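Local coordinates for protein putative transcriptional regulator MarR (Geobacillus stearothermophilus, PDB 2RDP) that probably binds DNA through a winged-helix domain as a dimeric transcriptional regulator of the MarR family, at residues A[42-47]-A[83-88]; A[48-53]-A[60-65]. All blocks are in the same frame, centred on the assembly; numbering follows the deposited sequence.

Contact 1 of 2, residues A[42-47]-A[83-88]; sequences PPQFVA and NGLVAR
A buried glutamine, Gln44, is alone in 42-47 in touching 83-88: it meets Asn83 and Leu85 just past the end of another helix, with a mere 73 Å² buried in total and no hydrogen bond between the segments. With CG anti to its own carbonyl carbon (chi1 -65°) and CD again extended, the side chain reaches straight out from the first turn of helix 42-54. Its amide splits the work: OE1 approaches the methyl CD1 of Leu85 at 4.4 Å, and NE2 lies 4.5 Å from ND2 of Asn83, two donor nitrogens that merely neighbour each other. The hydrogen-bond partner of OE1 is the backbone N of Thr41, the residue just before the helix, and this bond steadies the amide beside the methyl. Met80 fills in from helix 70-82, touching Gln44, Ala47 and Leu85, while Ile109 of helix 104-124 also packs on Leu85. Helix 70-82 stops here in a Schellman motif: Gly84, at positive phi, is its C-prime residue, Gly84 N returns to Glu81 O and Leu85 N to Met80 O. The reversal brings Leu85 back toward Gln44 and sends Val86 into strand 86-90. A helix start thus faces the turn from the probable recognition helix into the wing, as in winged-helix domains of the MarR family.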
ATOM      1  N   PRO A  42       1.241  -7.501  -9.947  1.00 57.59           N
ATOM      2  CA  PRO A  42       0.430  -6.702  -9.024  1.00 57.40           C
ATOM      3  C   PRO A  42      -0.663  -5.809  -9.639  1.00 56.61           C
ATOM      4  O   PRO A  42      -1.766  -5.793  -9.102  1.00 57.48           O
ATOM      5  CB  PRO A  42       1.466  -5.870  -8.268  1.00 57.37           C
ATOM      6  CG  PRO A  42       2.682  -6.639  -8.358  1.00 58.31           C
ATOM      7  CD  PRO A  42       2.679  -7.302  -9.703  1.00 57.37           C
ATOM      8  N   PRO A  43      -0.373  -5.053 -10.727  1.00 56.06           N
ATOM      9  CA  PRO A  43      -1.488  -4.256 -11.304  1.00 54.94           C
ATOM     10  C   PRO A  43      -2.583  -5.111 -11.993  1.00 55.17           C
ATOM     11  O   PRO A  43      -3.751  -4.672 -12.058  1.00 55.89           O
ATOM     12  CB  PRO A  43      -0.798  -3.326 -12.301  1.00 54.77           C
ATOM     13  CG  PRO A  43       0.656  -3.518 -12.105  1.00 55.86           C
ATOM     14  CD  PRO A  43       0.881  -4.847 -11.470  1.00 55.13           C
ATOM     15  N   GLN A  44      -2.229  -6.312 -12.468  1.00 53.74           N
ATOM     16  CA  GLN A  44      -3.221  -7.235 -12.970  1.00 54.14           C
ATOM     17  C   GLN A  44      -4.093  -7.767 -11.824  1.00 54.67           C
ATOM     18  O   GLN A  44      -5.320  -7.813 -11.952  1.00 54.64           O
ATOM     19  CB  GLN A  44      -2.588  -8.365 -13.783  1.00 53.83           C
ATOM     20  CG  GLN A  44      -1.907  -7.883 -15.053  1.00 54.75           C
ATOM     21  CD  GLN A  44      -1.038  -8.975 -15.703  1.00 58.97           C
ATOM     22  OE1 GLN A  44      -0.786 -10.019 -15.121  1.00 59.03           O
ATOM     23  NE2 GLN A  44      -0.590  -8.720 -16.919  1.00 59.49           N
ATOM     24  N   PHE A  45      -3.478  -8.130 -10.693  1.00 55.51           N
ATOM     25  CA  PHE A  45      -4.256  -8.389  -9.477  1.00 55.62           C
ATOM     26  C   PHE A  45      -5.295  -7.273  -9.185  1.00 55.65           C
ATOM     27  O   PHE A  45      -6.501  -7.548  -9.096  1.00 55.87           O
ATOM     28  CB  PHE A  45      -3.359  -8.692  -8.262  1.00 55.60           C
ATOM     29  CG  PHE A  45      -4.131  -8.821  -6.982  1.00 55.70           C
ATOM     30  CD1 PHE A  45      -4.824  -9.988  -6.687  1.00 55.15           C
ATOM     31  CD2 PHE A  45      -4.220  -7.744  -6.103  1.00 58.30           C
ATOM     32  CE1 PHE A  45      -5.588 -10.095  -5.530  1.00 53.98           C
ATOM     33  CE2 PHE A  45      -4.971  -7.851  -4.909  1.00 58.65           C
ATOM     34  CZ  PHE A  45      -5.648  -9.052  -4.637  1.00 54.90           C
ATOM     35  N   VAL A  46      -4.846  -6.020  -9.089  1.00 55.76           N
ATOM     36  CA  VAL A  46      -5.765  -4.908  -8.814  1.00 55.43           C
ATOM     37  C   VAL A  46      -6.898  -4.830  -9.852  1.00 55.40           C
ATOM     38  O   VAL A  46      -8.078  -4.720  -9.492  1.00 55.27           O
ATOM     39  CB  VAL A  46      -5.008  -3.569  -8.718  1.00 55.97           C
ATOM     40  CG1 VAL A  46      -5.962  -2.405  -8.515  1.00 55.91           C
ATOM     41  CG2 VAL A  46      -3.963  -3.614  -7.557  1.00 57.73           C
ATOM     42  N   ALA A  47      -6.530  -4.888 -11.144  1.00 54.47           N
ATOM     43  CA  ALA A  47      -7.494  -4.818 -12.224  1.00 53.22           C
ATOM     44  C   ALA A  47      -8.545  -5.930 -12.101  1.00 53.47           C
ATOM     45  O   ALA A  47      -9.754  -5.654 -12.143  1.00 53.67           O
ATOM     46  CB  ALA A  47      -6.781  -4.875 -13.579  1.00 52.16           C
ATOM     47  N   ASN A  83      -3.460 -12.720 -22.671  1.00 57.39           N
ATOM     48  CA  ASN A  83      -3.258 -13.914 -21.826  1.00 57.23           C
ATOM     49  C   ASN A  83      -4.544 -14.612 -21.396  1.00 56.71           C
ATOM     50  O   ASN A  83      -4.500 -15.467 -20.507  1.00 57.33           O
ATOM     51  CB  ASN A  83      -2.487 -13.585 -20.532  1.00 57.80           C
ATOM     52  CG  ASN A  83      -1.163 -12.857 -20.780  1.00 60.11           C
ATOM     53  OD1 ASN A  83      -0.622 -12.875 -21.887  1.00 61.96           O
ATOM     54  ND2 ASN A  83      -0.637 -12.194 -19.726  1.00 61.43           N
ATOM     55  N   GLY A  84      -5.679 -14.219 -21.975  1.00 55.57           N
ATOM     56  CA  GLY A  84      -6.966 -14.868 -21.716  1.00 53.99           C
ATOM     57  C   GLY A  84      -7.565 -14.708 -20.325  1.00 53.64           C
ATOM     58  O   GLY A  84      -8.392 -15.522 -19.908  1.00 53.54           O
ATOM     59  N   LEU A  85      -7.167 -13.659 -19.607  1.00 53.09           N
ATOM     60  CA  LEU A  85      -7.719 -13.358 -18.277  1.00 52.48           C
ATOM     61  C   LEU A  85      -9.002 -12.551 -18.354  1.00 51.95           C
ATOM     62  O   LEU A  85      -9.824 -12.633 -17.465  1.00 51.86           O
ATOM     63  CB  LEU A  85      -6.716 -12.540 -17.452  1.00 52.83           C
ATOM     64  CG  LEU A  85      -5.322 -13.117 -17.256  1.00 53.57           C
ATOM     65  CD1 LEU A  85      -4.367 -12.050 -16.689  1.00 53.73           C
ATOM     66  CD2 LEU A  85      -5.403 -14.367 -16.380  1.00 53.02           C
ATOM     67  N   VAL A  86      -9.154 -11.753 -19.412  1.00 51.67           N
ATOM     68  CA  VAL A  86     -10.336 -10.892 -19.614  1.00 50.77           C
ATOM     69  C   VAL A  86     -10.688 -10.870 -21.095  1.00 50.71           C
ATOM     70  O   VAL A  86      -9.843 -11.164 -21.938  1.00 50.80           O
ATOM     71  CB  VAL A  86     -10.108  -9.377 -19.114  1.00 50.86           C
ATOM     72  CG1 VAL A  86      -9.550  -9.323 -17.683  1.00 50.69           C
ATOM     73  CG2 VAL A  86      -9.217  -8.590 -20.054  1.00 49.38           C
ATOM     74  N   ALA A  87     -11.929 -10.516 -21.406  1.00 50.52           N
ATOM     75  CA  ALA A  87     -12.347 -10.269 -22.784  1.00 51.81           C
ATOM     76  C   ALA A  87     -12.941  -8.870 -22.859  1.00 52.69           C
ATOM     77  O   ALA A  87     -13.383  -8.320 -21.849  1.00 52.91           O
ATOM     78  CB  ALA A  87     -13.379 -11.308 -23.241  1.00 50.64           C
ATOM     79  N   ARG A  88     -12.916  -8.287 -24.049  1.00 54.13           N
ATOM     80  CA  ARG A  88     -13.630  -7.041 -24.320  1.00 55.69           C
ATOM     81  C   ARG A  88     -15.014  -7.353 -24.883  1.00 56.30           C
ATOM     82  O   ARG A  88     -15.150  -8.177 -25.779  1.00 55.98           O
ATOM     83  CB  ARG A  88     -12.841  -6.204 -25.317  1.00 56.03           C
ATOM     84  CG  ARG A  88     -11.662  -5.479 -24.713  1.00 56.77           C
ATOM     85  CD  ARG A  88     -10.943  -4.726 -25.796  1.00 58.19           C
ATOM     86  NE  ARG A  88     -10.228  -3.552 -25.273  1.00 59.35           N
ATOM     87  CZ  ARG A  88      -8.919  -3.502 -25.039  1.00 58.06           C
ATOM     88  NH1 ARG A  88      -8.377  -2.378 -24.592  1.00 56.83           N
ATOM     89  NH2 ARG A  88      -8.153  -4.572 -25.251  1.00 57.85           N
TER

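Contact 2 of 2, residues A[48-53]-A[60-65]; sequences LQWLLE and GELSNK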
ATOM      1  N   LEU A  48      -8.078  -7.174 -11.958  1.00 54.26           N
ATOM      2  CA  LEU A  48      -8.932  -8.358 -11.836  1.00 55.78           C
ATOM      3  C   LEU A  48      -9.859  -8.333 -10.620  1.00 56.98           C
ATOM      4  O   LEU A  48     -11.038  -8.667 -10.724  1.00 58.11           O
ATOM      5  CB  LEU A  48      -8.087  -9.631 -11.830  1.00 55.58           C
ATOM      6  CG  LEU A  48      -7.324 -10.003 -13.114  1.00 56.06           C
ATOM      7  CD1 LEU A  48      -6.348 -11.125 -12.846  1.00 54.35           C
ATOM      8  CD2 LEU A  48      -8.262 -10.372 -14.227  1.00 51.63           C
ATOM      9  N   GLN A  49      -9.320  -7.964  -9.470  1.00 58.14           N
ATOM     10  CA  GLN A  49     -10.112  -7.782  -8.271  1.00 59.96           C
ATOM     11  C   GLN A  49     -11.229  -6.719  -8.452  1.00 59.09           C
ATOM     12  O   GLN A  49     -12.312  -6.897  -7.937  1.00 58.96           O
ATOM     13  CB  GLN A  49      -9.166  -7.471  -7.102  1.00 61.76           C
ATOM     14  CG  GLN A  49      -9.804  -6.753  -5.897  1.00 69.31           C
ATOM     15  CD  GLN A  49      -9.554  -5.224  -5.832  1.00 74.61           C
ATOM     16  OE1 GLN A  49      -8.472  -4.740  -6.193  1.00 76.05           O
ATOM     17  NE2 GLN A  49     -10.567  -4.471  -5.337  1.00 74.92           N
ATOM     18  N   TRP A  50     -10.971  -5.631  -9.189  1.00 58.20           N
ATOM     19  CA  TRP A  50     -12.012  -4.627  -9.479  1.00 57.21           C
ATOM     20  C   TRP A  50     -13.133  -5.217 -10.332  1.00 57.35           C
ATOM     21  O   TRP A  50     -14.301  -4.955 -10.093  1.00 57.91           O
ATOM     22  CB  TRP A  50     -11.438  -3.367 -10.171  1.00 56.45           C
ATOM     23  CG  TRP A  50     -10.844  -2.379  -9.236  1.00 54.57           C
ATOM     24  CD1 TRP A  50      -9.543  -1.943  -9.206  1.00 54.65           C
ATOM     25  CD2 TRP A  50     -11.508  -1.717  -8.159  1.00 55.05           C
ATOM     26  NE1 TRP A  50      -9.359  -1.053  -8.187  1.00 51.60           N
ATOM     27  CE2 TRP A  50     -10.547  -0.892  -7.521  1.00 55.01           C
ATOM     28  CE3 TRP A  50     -12.829  -1.738  -7.661  1.00 54.88           C
ATOM     29  CZ2 TRP A  50     -10.862  -0.095  -6.399  1.00 55.92           C
ATOM     30  CZ3 TRP A  50     -13.144  -0.936  -6.558  1.00 56.04           C
ATOM     31  CH2 TRP A  50     -12.164  -0.119  -5.946  1.00 55.84           C
ATOM     32  N   LEU A  51     -12.773  -6.012 -11.328  1.00 57.45           N
ATOM     33  CA  LEU A  51     -13.749  -6.679 -12.171  1.00 58.12           C
ATOM     34  C   LEU A  51     -14.557  -7.731 -11.406  1.00 59.26           C
ATOM     35  O   LEU A  51     -15.761  -7.881 -11.627  1.00 59.08           O
ATOM     36  CB  LEU A  51     -13.047  -7.328 -13.366  1.00 58.07           C
ATOM     37  CG  LEU A  51     -12.461  -6.374 -14.414  1.00 56.61           C
ATOM     38  CD1 LEU A  51     -11.524  -7.134 -15.320  1.00 54.49           C
ATOM     39  CD2 LEU A  51     -13.563  -5.696 -15.194  1.00 55.11           C
ATOM     40  N   LEU A  52     -13.890  -8.473 -10.525  1.00 60.18           N
ATOM     41  CA  LEU A  52     -14.573  -9.433  -9.664  1.00 61.33           C
ATOM     42  C   LEU A  52     -15.589  -8.706  -8.769  1.00 62.34           C
ATOM     43  O   LEU A  52     -16.748  -9.115  -8.681  1.00 62.80           O
ATOM     44  CB  LEU A  52     -13.570 -10.227  -8.804  1.00 60.92           C
ATOM     45  CG  LEU A  52     -14.069 -11.365  -7.889  1.00 60.33           C
ATOM     46  CD1 LEU A  52     -14.508 -12.555  -8.695  1.00 59.86           C
ATOM     47  CD2 LEU A  52     -13.000 -11.771  -6.865  1.00 59.46           C
ATOM     48  N   GLU A  53     -15.157  -7.604  -8.171  0.50 62.60           N
ATOM     49  CA  GLU A  53     -15.960  -6.889  -7.190  0.50 63.09           C
ATOM     50  C   GLU A  53     -17.046  -5.978  -7.790  0.50 63.22           C
ATOM     51  O   GLU A  53     -18.101  -5.781  -7.175  0.50 63.43           O
ATOM     52  CB  GLU A  53     -15.035  -6.147  -6.217  0.50 62.94           C
ATOM     53  CG  GLU A  53     -14.307  -7.110  -5.255  0.50 63.08           C
ATOM     54  CD  GLU A  53     -13.125  -6.477  -4.560  0.50 63.50           C
ATOM     55  OE1 GLU A  53     -12.878  -5.272  -4.793  0.50 64.95           O
ATOM     56  OE2 GLU A  53     -12.435  -7.181  -3.786  0.50 63.79           O
ATOM     57  N   GLY A  60     -12.312   3.319 -19.148  1.00 50.07           N
ATOM     58  CA  GLY A  60     -12.469   4.544 -18.401  1.00 50.41           C
ATOM     59  C   GLY A  60     -12.859   4.303 -16.946  1.00 51.17           C
ATOM     60  O   GLY A  60     -12.295   4.909 -16.057  1.00 51.95           O
ATOM     61  N   GLU A  61     -13.812   3.415 -16.692  1.00 51.22           N
ATOM     62  CA  GLU A  61     -14.228   3.123 -15.328  1.00 52.12           C
ATOM     63  C   GLU A  61     -13.124   2.442 -14.550  1.00 52.35           C
ATOM     64  O   GLU A  61     -12.883   2.749 -13.376  1.00 53.43           O
ATOM     65  CB  GLU A  61     -15.452   2.228 -15.322  1.00 52.14           C
ATOM     66  CG  GLU A  61     -16.587   2.821 -16.080  1.00 55.92           C
ATOM     67  CD  GLU A  61     -17.837   1.980 -16.006  1.00 60.31           C
ATOM     68  OE1 GLU A  61     -18.878   2.565 -15.639  1.00 63.87           O
ATOM     69  OE2 GLU A  61     -17.787   0.763 -16.322  1.00 60.66           O
ATOM     70  N   LEU A  62     -12.434   1.530 -15.206  1.00 52.38           N
ATOM     71  CA  LEU A  62     -11.377   0.782 -14.560  1.00 52.85           C
ATOM     72  C   LEU A  62     -10.240   1.711 -14.190  1.00 52.12           C
ATOM     73  O   LEU A  62      -9.713   1.669 -13.085  1.00 52.66           O
ATOM     74  CB  LEU A  62     -10.894  -0.375 -15.478  1.00 53.47           C
ATOM     75  CG  LEU A  62      -9.811  -1.320 -14.929  1.00 54.69           C
ATOM     76  CD1 LEU A  62     -10.266  -1.942 -13.598  1.00 55.96           C
ATOM     77  CD2 LEU A  62      -9.497  -2.438 -15.907  1.00 57.37           C
ATOM     78  N   SER A  63      -9.875   2.583 -15.109  1.00 51.34           N
ATOM     79  CA  SER A  63      -8.757   3.479 -14.851  1.00 51.40           C
ATOM     80  C   SER A  63      -9.073   4.473 -13.728  1.00 50.63           C
ATOM     81  O   SER A  63      -8.185   4.825 -12.965  1.00 49.77           O
ATOM     82  CB  SER A  63      -8.336   4.208 -16.141  1.00 50.23           C
ATOM     83  OG  SER A  63      -9.347   5.106 -16.480  1.00 52.43           O
ATOM     84  N   ASN A  64     -10.324   4.926 -13.635  1.00 51.03           N
ATOM     85  CA  ASN A  64     -10.750   5.793 -12.508  1.00 51.60           C
ATOM     86  C   ASN A  64     -10.685   5.123 -11.139  1.00 52.32           C
ATOM     87  O   ASN A  64     -10.399   5.793 -10.138  1.00 52.28           O
ATOM     88  CB  ASN A  64     -12.141   6.399 -12.747  1.00 51.25           C
ATOM     89  CG  ASN A  64     -12.108   7.558 -13.752  1.00 51.87           C
ATOM     90  OD1 ASN A  64     -11.059   8.164 -13.966  1.00 52.50           O
ATOM     91  ND2 ASN A  64     -13.255   7.868 -14.367  1.00 52.20           N
ATOM     92  N   LYS A  65     -10.951   3.812 -11.120  1.00 52.98           N
ATOM     93  CA  LYS A  65     -10.825   2.973  -9.929  1.00 54.32           C
ATOM     94  C   LYS A  65      -9.400   2.739  -9.499  1.00 55.31           C
ATOM     95  O   LYS A  65      -9.125   2.619  -8.325  1.00 56.43           O
ATOM     96  CB  LYS A  65     -11.591   1.658 -10.113  1.00 53.98           C
ATOM     97  CG  LYS A  65     -13.071   1.949  -9.906  1.00 56.37           C
ATOM     98  CD  LYS A  65     -13.977   0.767 -10.005  1.00 62.71           C
ATOM     99  CE  LYS A  65     -15.442   1.243  -9.824  1.00 67.75           C
ATOM    100  NZ  LYS A  65     -15.660   1.979  -8.524  1.00 69.53           N
TER
HETATM  101  O   HOH W   1      -7.145   0.353  -6.878  1.00 61.90           O
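Lys65 lays its aliphatic chain over the indole of Trp50 where helix 59-66 meets helix 42-54 in the winged-helix domain; helix 59-66 probably forms the first helix of the helix-turn-helix, as in MarR relatives. With CG anti to the carbonyl carbon (chi1 -78°), the chain slants across the face of the ring. CB sits over the five-membered ring, 3.9 Å from its centroid and only 13° off the normal, a CH-pi contact. CG then carries the extended chain toward the six-membered ring, where CD rests 3.6 Å from Trp50 CE3. CE and NZ stay farther from the indole than CD; the bend at chi4 (-57°) leaves Lys65 NZ 4.3 Å from Trp50 CZ3, and NZ has a long, weak ion pair with Glu54. The opposite face of the indole has Gln49 NE2 4.0 Å above its plane, and Tyr22 of the second subunit also meets the ring, setting this packing beside the dimer interface. Nearer the Trp50 backbone, CB touches Leu62 CD1 at 3.9 Å; Leu62 also packs on Thr73 and Val77 of helix 70-82, so it bridges three helices. With an alanine here instead of Trp50, a gap is likely to open between Lys65 and Gln49, and the lysine chain would probably lose its flat support and be free to turn. At the edge of the indole, in its plane, a water accepts from Trp50 NE1 at 2.9 Å and gives a weak hydrogen bond of 3.3 Å to Lys65 O.

From the N terminus, the long helix 10-35 leads into helix 42-54, whose first half enters contact 1 and whose second half enters contact 2. Contact 2 closes first, when the chain turns back after residue 54 and helix 59-66 returns to the segment 48-53. Helix 70-82 follows, and the larger loop of contact 1 closes only at residues 83-88, so contact 2 is nested within it. The two contacts also touch: Val86 CG1 lies 3.8 Å from Leu51 CD1, and Ala47 O is 4.0 Å from Leu62 CD1. Helix 42-54 thereby ties helix 59-66 to the start of the wing strand 86-90.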